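Local coordinates for putative uncharacterized protein (Aeropyrum pernix, PDB 3P1Z) that is uncharacterised but probably binds nucleic acid and may act as a tRNA-intron endonuclease, at residues 18-26 / 42-52. Numbering follows the deposited sequence.
Sequences GVEGVFVEE and LRKGRLEPLEA
V22 packs its CG2 methyl against CB of A52, 3.4 Å away, so strand 21-26 meets the first turn of helix 49-57. CG2 comes closest to A52, while CG1, anti to the backbone N (chi1 168°), lies between A52 and L47, 4.1 Å from CB of L47 and also touching CB of A52; the V22 and L47 side chains point the same way. V24 turns its CG2 to L42, whose CD1 comes within 3.7 Å, the two side chains crossing at about a right angle. Between these apolar pairs the backbones are joined as antiparallel strands: L47 N donates to V22 O, and V24 N to G45 O at 2.9 Å in a nearly straight bond (177°). G45 belongs to the type I' turn from R43 to R46, which closes the hairpin of strands 42-43 and 46-47. The F23 ring, across from R46 in the non-hydrogen-bonded pair, sets its edge against this turn: CD1 is 3.4 Å from G45 O, and G45 CA lies in the ring plane, 3.5 Å from CE1. V22 also touches A15 and L17 of strand 14-18, while L42 is backed by helix 30-38. Within the SEN2-like N-terminal region, two backbone bonds thus fix the antiparallel register, with V22 and V24 making apolar contacts on one side of the strand and the F23 edge on G45; E20 OE2 and R46 NH1, 5.2 Å apart, probably add at most long-range attraction.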
loop_
_atom_site.group_PDB
_atom_site.type_symbol
_atom_site.label_atom_id
_atom_site.label_comp_id
_atom_site.label_asym_id
_atom_site.label_seq_id
_atom_site.Cartn_x
_atom_site.Cartn_y
_atom_site.Cartn_z
ATOM N N GLY A 18 38.341 -22.961 1.716
ATOM C CA GLY A 18 39.512 -22.216 1.290
ATOM C C GLY A 18 39.232 -20.731 1.124
ATOM O O GLY A 18 38.087 -20.282 1.244
ATOM N N VAL A 19 40.284 -19.965 0.843
ATOM C CA VAL A 19 40.149 -18.528 0.609
ATOM C C VAL A 19 39.049 -18.191 -0.391
ATOM O O VAL A 19 38.245 -17.288 -0.148
ATOM C CB VAL A 19 41.460 -17.889 0.129
ATOM C CG1 VAL A 19 41.161 -16.605 -0.629
ATOM C CG2 VAL A 19 42.377 -17.613 1.308
ATOM N N GLU A 20 39.019 -18.886 -1.523
ATOM C CA GLU A 20 37.884 -18.743 -2.430
ATOM C C GLU A 20 37.386 -20.104 -2.857
ATOM O O GLU A 20 37.849 -20.679 -3.854
ATOM C CB GLU A 20 38.208 -17.909 -3.670
ATOM C CG GLU A 20 37.084 -16.939 -4.090
ATOM C CD GLU A 20 35.707 -17.596 -4.332
ATOM O OE1 GLU A 20 34.681 -16.888 -4.154
ATOM O OE2 GLU A 20 35.641 -18.796 -4.697
ATOM N N GLY A 21 36.438 -20.617 -2.088
ATOM C CA GLY A 21 35.759 -21.820 -2.484
ATOM C C GLY A 21 35.733 -22.895 -1.430
ATOM O O GLY A 21 36.535 -22.928 -0.482
ATOM N N VAL A 22 34.758 -23.772 -1.618
ATOM C CA VAL A 22 34.603 -24.964 -0.820
ATOM C C VAL A 22 35.234 -26.083 -1.611
ATOM O O VAL A 22 35.044 -26.188 -2.827
ATOM C CB VAL A 22 33.123 -25.289 -0.564
ATOM C CG1 VAL A 22 32.980 -26.690 0.020
ATOM C CG2 VAL A 22 32.521 -24.253 0.361
ATOM N N PHE A 23 36.016 -26.895 -0.910
ATOM C CA PHE A 23 36.643 -28.045 -1.522
ATOM C C PHE A 23 36.267 -29.334 -0.807
ATOM O O PHE A 23 36.483 -29.493 0.397
ATOM C CB PHE A 23 38.167 -27.895 -1.600
ATOM C CG PHE A 23 38.841 -29.144 -2.045
ATOM C CD1 PHE A 23 38.301 -29.855 -3.091
ATOM C CD2 PHE A 23 39.993 -29.622 -1.436
ATOM C CE1 PHE A 23 38.875 -31.041 -3.528
ATOM C CE2 PHE A 23 40.579 -30.818 -1.862
ATOM C CZ PHE A 23 40.003 -31.525 -2.899
ATOM N N VAL A 24 35.713 -30.261 -1.573
ATOM C CA VAL A 24 35.377 -31.570 -1.043
ATOM C C VAL A 24 36.629 -32.441 -0.890
ATOM O O VAL A 24 37.380 -32.653 -1.839
ATOM C CB VAL A 24 34.313 -32.265 -1.912
ATOM C CG1 VAL A 24 33.985 -33.647 -1.356
ATOM C CG2 VAL A 24 33.057 -31.404 -1.974
ATOM N N GLU A 25 36.844 -32.938 0.321
ATOM C CA GLU A 25 37.999 -33.781 0.595
ATOM C C GLU A 25 37.649 -35.276 0.729
ATOM O O GLU A 25 38.472 -36.132 0.410
ATOM C CB GLU A 25 38.765 -33.256 1.815
ATOM C CG GLU A 25 39.219 -31.802 1.653
ATOM C CD GLU A 25 39.743 -31.173 2.945
ATOM O OE1 GLU A 25 38.965 -31.050 3.913
ATOM O OE2 GLU A 25 40.928 -30.778 2.991
ATOM N N GLU A 26 36.426 -35.590 1.157
ATOM C CA GLU A 26 36.016 -36.985 1.360
ATOM C C GLU A 26 34.597 -37.274 0.859
ATOM O O GLU A 26 33.657 -36.557 1.206
ATOM C CB GLU A 26 36.083 -37.335 2.851
ATOM C CG GLU A 26 37.481 -37.554 3.420
ATOM C CD GLU A 26 38.092 -38.880 2.986
ATOM O OE1 GLU A 26 37.322 -39.819 2.665
ATOM O OE2 GLU A 26 39.345 -38.979 2.969
ATOM N N LEU A 42 29.469 -29.740 -8.304
ATOM C CA LEU A 42 30.789 -30.186 -7.874
ATOM C C LEU A 42 31.605 -30.702 -9.051
ATOM O O LEU A 42 31.276 -31.725 -9.656
ATOM C CB LEU A 42 30.653 -31.277 -6.810
ATOM C CG LEU A 42 31.907 -32.103 -6.499
ATOM C CD1 LEU A 42 32.881 -31.279 -5.692
ATOM C CD2 LEU A 42 31.537 -33.365 -5.749
ATOM N N ARG A 43 32.668 -29.986 -9.381
ATOM C CA ARG A 43 33.520 -30.405 -10.479
ATOM C C ARG A 43 34.952 -30.510 -9.977
ATOM O O ARG A 43 35.614 -29.500 -9.700
ATOM C CB ARG A 43 33.393 -29.439 -11.665
ATOM C CG ARG A 43 34.313 -29.738 -12.844
ATOM C CD ARG A 43 34.104 -31.152 -13.409
ATOM N NE ARG A 43 35.160 -31.513 -14.359
ATOM C CZ ARG A 43 35.080 -32.499 -15.250
ATOM N NH1 ARG A 43 33.979 -33.243 -15.334
ATOM N NH2 ARG A 43 36.108 -32.730 -16.065
ATOM N N LYS A 44 35.410 -31.749 -9.833
ATOM C CA LYS A 44 36.734 -32.023 -9.291
ATOM C C LYS A 44 36.903 -31.434 -7.919
ATOM O O LYS A 44 37.767 -30.584 -7.689
ATOM C CB LYS A 44 37.781 -31.457 -10.212
ATOM C CG LYS A 44 37.277 -31.529 -11.622
ATOM C CD LYS A 44 38.260 -32.252 -12.486
ATOM C CE LYS A 44 39.678 -31.866 -12.078
ATOM N NZ LYS A 44 40.718 -32.666 -12.817
ATOM N N GLY A 45 36.052 -31.892 -7.011
ATOM C CA GLY A 45 36.099 -31.447 -5.635
ATOM C C GLY A 45 35.621 -30.028 -5.385
ATOM O O GLY A 45 35.107 -29.738 -4.309
ATOM N N ARG A 46 35.792 -29.139 -6.360
ATOM C CA ARG A 46 35.336 -27.761 -6.208
ATOM C C ARG A 46 33.820 -27.678 -6.217
ATOM O O ARG A 46 33.182 -27.966 -7.239
ATOM C CB ARG A 46 35.886 -26.893 -7.325
ATOM C CG ARG A 46 37.319 -27.206 -7.699
ATOM C CD ARG A 46 37.821 -26.211 -8.742
ATOM N NE ARG A 46 37.877 -24.854 -8.200
ATOM C CZ ARG A 46 36.860 -23.994 -8.209
ATOM N NH1 ARG A 46 37.013 -22.778 -7.686
ATOM N NH2 ARG A 46 35.694 -24.347 -8.741
ATOM N N LEU A 47 33.256 -27.296 -5.069
ATOM C CA LEU A 47 31.816 -27.062 -4.940
ATOM C C LEU A 47 31.492 -25.574 -5.073
ATOM O O LEU A 47 32.207 -24.696 -4.555
ATOM C CB LEU A 47 31.280 -27.600 -3.606
ATOM C CG LEU A 47 29.777 -27.888 -3.546
ATOM C CD1 LEU A 47 29.381 -28.840 -4.661
ATOM C CD2 LEU A 47 29.344 -28.455 -2.196
ATOM N N GLU A 48 30.405 -25.305 -5.785
ATOM C CA GLU A 48 29.880 -23.956 -5.935
ATOM C C GLU A 48 29.253 -23.487 -4.630
ATOM O O GLU A 48 28.298 -24.102 -4.143
ATOM C CB GLU A 48 28.846 -23.922 -7.051
ATOM C CG GLU A 48 29.346 -24.496 -8.364
ATOM C CD GLU A 48 28.469 -24.091 -9.527
ATOM O OE1 GLU A 48 27.454 -23.389 -9.288
ATOM O OE2 GLU A 48 28.796 -24.466 -10.674
ATOM N N PRO A 49 29.774 -22.372 -4.089
ATOM C CA PRO A 49 29.559 -21.792 -2.759
ATOM C C PRO A 49 28.128 -21.884 -2.247
ATOM O O PRO A 49 27.924 -22.131 -1.062
ATOM C CB PRO A 49 29.954 -20.326 -2.956
ATOM C CG PRO A 49 30.965 -20.358 -4.014
ATOM C CD PRO A 49 30.551 -21.462 -4.950
ATOM N N LEU A 50 27.146 -21.667 -3.109
ATOM C CA LEU A 50 25.775 -21.753 -2.648
ATOM C C LEU A 50 25.413 -23.216 -2.509
ATOM O O LEU A 50 24.841 -23.621 -1.503
ATOM C CB LEU A 50 24.811 -21.017 -3.583
ATOM C CG LEU A 50 25.042 -19.498 -3.707
ATOM C CD1 LEU A 50 24.475 -18.976 -5.001
ATOM C CD2 LEU A 50 24.501 -18.704 -2.515
ATOM N N GLU A 51 25.759 -24.020 -3.503
ATOM C CA GLU A 51 25.480 -25.441 -3.400
ATOM C C GLU A 51 26.120 -26.000 -2.125
ATOM O O GLU A 51 25.621 -26.948 -1.518
ATOM C CB GLU A 51 25.961 -26.185 -4.639
ATOM C CG GLU A 51 25.320 -27.546 -4.773
ATOM C CD GLU A 51 23.807 -27.486 -4.689
ATOM O OE1 GLU A 51 23.235 -26.457 -5.095
ATOM O OE2 GLU A 51 23.192 -28.466 -4.223
ATOM N N ALA A 52 27.208 -25.361 -1.713
ATOM C CA ALA A 52 28.021 -25.797 -0.589
ATOM C C ALA A 52 27.389 -25.380 0.726
ATOM O O ALA A 52 27.430 -26.110 1.719
ATOM C CB ALA A 52 29.420 -25.209 -0.713
#